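Local coordinates for bacterial fluorinating enzyme homolog (Thermus thermophilus, PDB 2CW5), which hydrolyses S-adenosyl-L-methionine to adenosine and L-methionine, working as a homotrimer without chlorinase or fluorinase activity, at the interface of chains A and B. Coordinates in Å, arbitrary orientation; residue numbers count along the deposited sequence, not the author numbering. Chains: chain A/B, Bacterial fluorinating enzyme homolog.

The interface of chains A and B. Residues chain A 9, 38-42; chain B 183-184.
B:Arg183 reaches from the C-terminal part of one subunit to the main-chain carbonyls of A:Asp9, A:Ala39 and A:Leu40, gathering acceptors from two loops of its neighbour and illustrating how one side chain can link subunits of a trimer through backbone atoms. The loops it meets follow strands 4-8 and 33-37, and the arginine itself lies in the loop between strands 175-181 and 187-189.

Hydrogen bonds come first. The terminal nitrogen NH1 is shared: it donates to the carbonyl O of A:Leu40 at 2.6 Å, nearly straight (169° at the hydrogen), and to O of A:Asp9 at 2.9 Å along a more bent path. Both acceptors lie close to the guanidinium plane, but NH1 stands well above the carbonyl plane of A:Asp9 and is tilted less from that of A:Leu40. The other terminal nitrogen, NH2, makes a weak bond of 2.9 Å to O of A:Ala39. With CG anti to the backbone N (chi1 -165°) and the chain extended as far as NE, the arginine spends its full length on delivering this head. Were the residue an alanine, the carbonyls of A:Asp9, A:Leu40 and, more weakly, A:Ala39 would probably lose their donors from the other chain, and A:Pro42 the flat group it packs on.

Packing supplies the rest. A:Pro42 covers one face of the guanidinium near its rim, its ring carbon CD lying 3.7 Å from B:Arg183 NH1, which should limit tipping of the group. The same proline turns CB to the rim of the B:Phe184 ring, 3.8 Å from CD1.

The carboxylate of A:Asp9, a residue assigned by similarity to adenosine binding, meets that ring at its edge, the two planes 54° apart. It makes no direct contact with the guanidinium: OD2 of A:Asp9 and NH1 of B:Arg183 are 5.8 Å apart. Against the phenyl rim, by contrast, CE1 of B:Phe184 lies 3.6 Å from A:Asp9 OD2.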
ATOM      1  N   ASP A   9      -1.094   8.800   6.955  1.00 16.58           N
ATOM      2  CA  ASP A   9      -1.954   9.336   5.910  1.00 17.50           C
ATOM      3  C   ASP A   9      -1.123   9.985   4.808  1.00 18.65           C
ATOM      4  O   ASP A   9      -1.644  10.748   4.000  1.00 21.12           O
ATOM      5  CB  ASP A   9      -2.917  10.364   6.516  1.00 18.59           C
ATOM      6  CG  ASP A   9      -2.201  11.560   7.121  1.00 21.15           C
ATOM      7  OD1 ASP A   9      -0.983  11.479   7.409  1.00 23.37           O
ATOM      8  OD2 ASP A   9      -2.873  12.592   7.318  1.00 23.57           O
ATOM      9  N   HIS A  38      -1.436   3.427   4.719  1.00 17.95           N
ATOM     10  CA  HIS A  38      -0.816   4.734   4.521  1.00 19.20           C
ATOM     11  C   HIS A  38      -1.680   5.646   3.661  1.00 19.52           C
ATOM     12  O   HIS A  38      -1.376   6.837   3.489  1.00 18.79           O
ATOM     13  CB  HIS A  38       0.565   4.565   3.894  1.00 19.04           C
ATOM     14  CG  HIS A  38       1.559   3.948   4.825  1.00 20.52           C
ATOM     15  ND1 HIS A  38       1.973   4.577   5.980  1.00 20.87           N
ATOM     16  CD2 HIS A  38       2.157   2.732   4.822  1.00 19.43           C
ATOM     17  CE1 HIS A  38       2.781   3.773   6.650  1.00 20.80           C
ATOM     18  NE2 HIS A  38       2.908   2.647   5.969  1.00 18.38           N
ATOM     19  N   ALA A  39      -2.767   5.094   3.135  1.00 18.85           N
ATOM     20  CA  ALA A  39      -3.664   5.878   2.293  1.00 20.77           C
ATOM     21  C   ALA A  39      -4.913   6.348   3.033  1.00 23.67           C
ATOM     22  O   ALA A  39      -5.961   6.577   2.422  1.00 24.86           O
ATOM     23  CB  ALA A  39      -4.055   5.078   1.047  1.00 21.48           C
ATOM     24  N   LEU A  40      -4.813   6.487   4.350  1.00 23.35           N
ATOM     25  CA  LEU A  40      -5.952   6.980   5.119  1.00 26.60           C
ATOM     26  C   LEU A  40      -6.208   8.396   4.622  1.00 25.77           C
ATOM     27  O   LEU A  40      -5.276   9.083   4.195  1.00 25.43           O
ATOM     28  CB  LEU A  40      -5.626   7.022   6.618  1.00 26.50           C
ATOM     29  CG  LEU A  40      -5.645   5.692   7.376  1.00 31.87           C
ATOM     30  CD1 LEU A  40      -5.126   5.894   8.789  1.00 34.52           C
ATOM     31  CD2 LEU A  40      -7.064   5.146   7.404  1.00 33.62           C
ATOM     32  N   PRO A  41      -7.470   8.853   4.662  1.00 26.12           N
ATOM     33  CA  PRO A  41      -7.776  10.209   4.199  1.00 26.95           C
ATOM     34  C   PRO A  41      -6.889  11.220   4.917  1.00 26.72           C
ATOM     35  O   PRO A  41      -6.747  11.181   6.137  1.00 25.83           O
ATOM     36  CB  PRO A  41      -9.253  10.374   4.560  1.00 28.39           C
ATOM     37  CG  PRO A  41      -9.783   8.984   4.443  1.00 28.28           C
ATOM     38  CD  PRO A  41      -8.692   8.163   5.111  1.00 27.32           C
ATOM     39  N   PRO A  42      -6.275  12.139   4.165  1.00 28.09           N
ATOM     40  CA  PRO A  42      -5.401  13.142   4.774  1.00 28.27           C
ATOM     41  C   PRO A  42      -6.005  13.854   5.983  1.00 28.82           C
ATOM     42  O   PRO A  42      -7.129  14.357   5.924  1.00 26.91           O
ATOM     43  CB  PRO A  42      -5.131  14.103   3.620  1.00 28.01           C
ATOM     44  CG  PRO A  42      -5.126  13.189   2.439  1.00 30.38           C
ATOM     45  CD  PRO A  42      -6.324  12.301   2.701  1.00 28.61           C
TER
ATOM     46  N   ARG B 183       0.909  14.336  -1.198  1.00 20.52           N
ATOM     47  CA  ARG B 183      -0.508  14.010  -1.083  1.00 21.67           C
ATOM     48  C   ARG B 183      -1.371  15.102  -0.459  1.00 23.30           C
ATOM     49  O   ARG B 183      -2.570  15.171  -0.712  1.00 23.92           O
ATOM     50  CB  ARG B 183      -0.669  12.715  -0.289  1.00 22.10           C
ATOM     51  CG  ARG B 183      -2.047  12.081  -0.410  1.00 22.87           C
ATOM     52  CD  ARG B 183      -2.047  10.732   0.282  1.00 24.20           C
ATOM     53  NE  ARG B 183      -3.276   9.991   0.051  1.00 25.88           N
ATOM     54  CZ  ARG B 183      -4.043   9.519   1.025  1.00 26.06           C
ATOM     55  NH1 ARG B 183      -3.694   9.719   2.289  1.00 25.78           N
ATOM     56  NH2 ARG B 183      -5.146   8.845   0.734  1.00 22.92           N
ATOM     57  N   PHE B 184      -0.760  15.952   0.354  1.00 22.80           N
ATOM     58  CA  PHE B 184      -1.491  17.025   1.020  1.00 22.78           C
ATOM     59  C   PHE B 184      -1.624  18.269   0.155  1.00 23.46           C
ATOM     60  O   PHE B 184      -2.309  19.222   0.526  1.00 22.78           O
ATOM     61  CB  PHE B 184      -0.787  17.373   2.327  1.00 24.31           C
ATOM     62  CG  PHE B 184      -0.530  16.177   3.200  1.00 27.31           C
ATOM     63  CD1 PHE B 184      -1.590  15.412   3.679  1.00 30.19           C
ATOM     64  CD2 PHE B 184       0.765  15.797   3.517  1.00 27.68           C
ATOM     65  CE1 PHE B 184      -1.358  14.278   4.463  1.00 29.84           C
ATOM     66  CE2 PHE B 184       1.004  14.667   4.300  1.00 31.20           C
ATOM     67  CZ  PHE B 184      -0.062  13.908   4.772  1.00 28.40           C
TER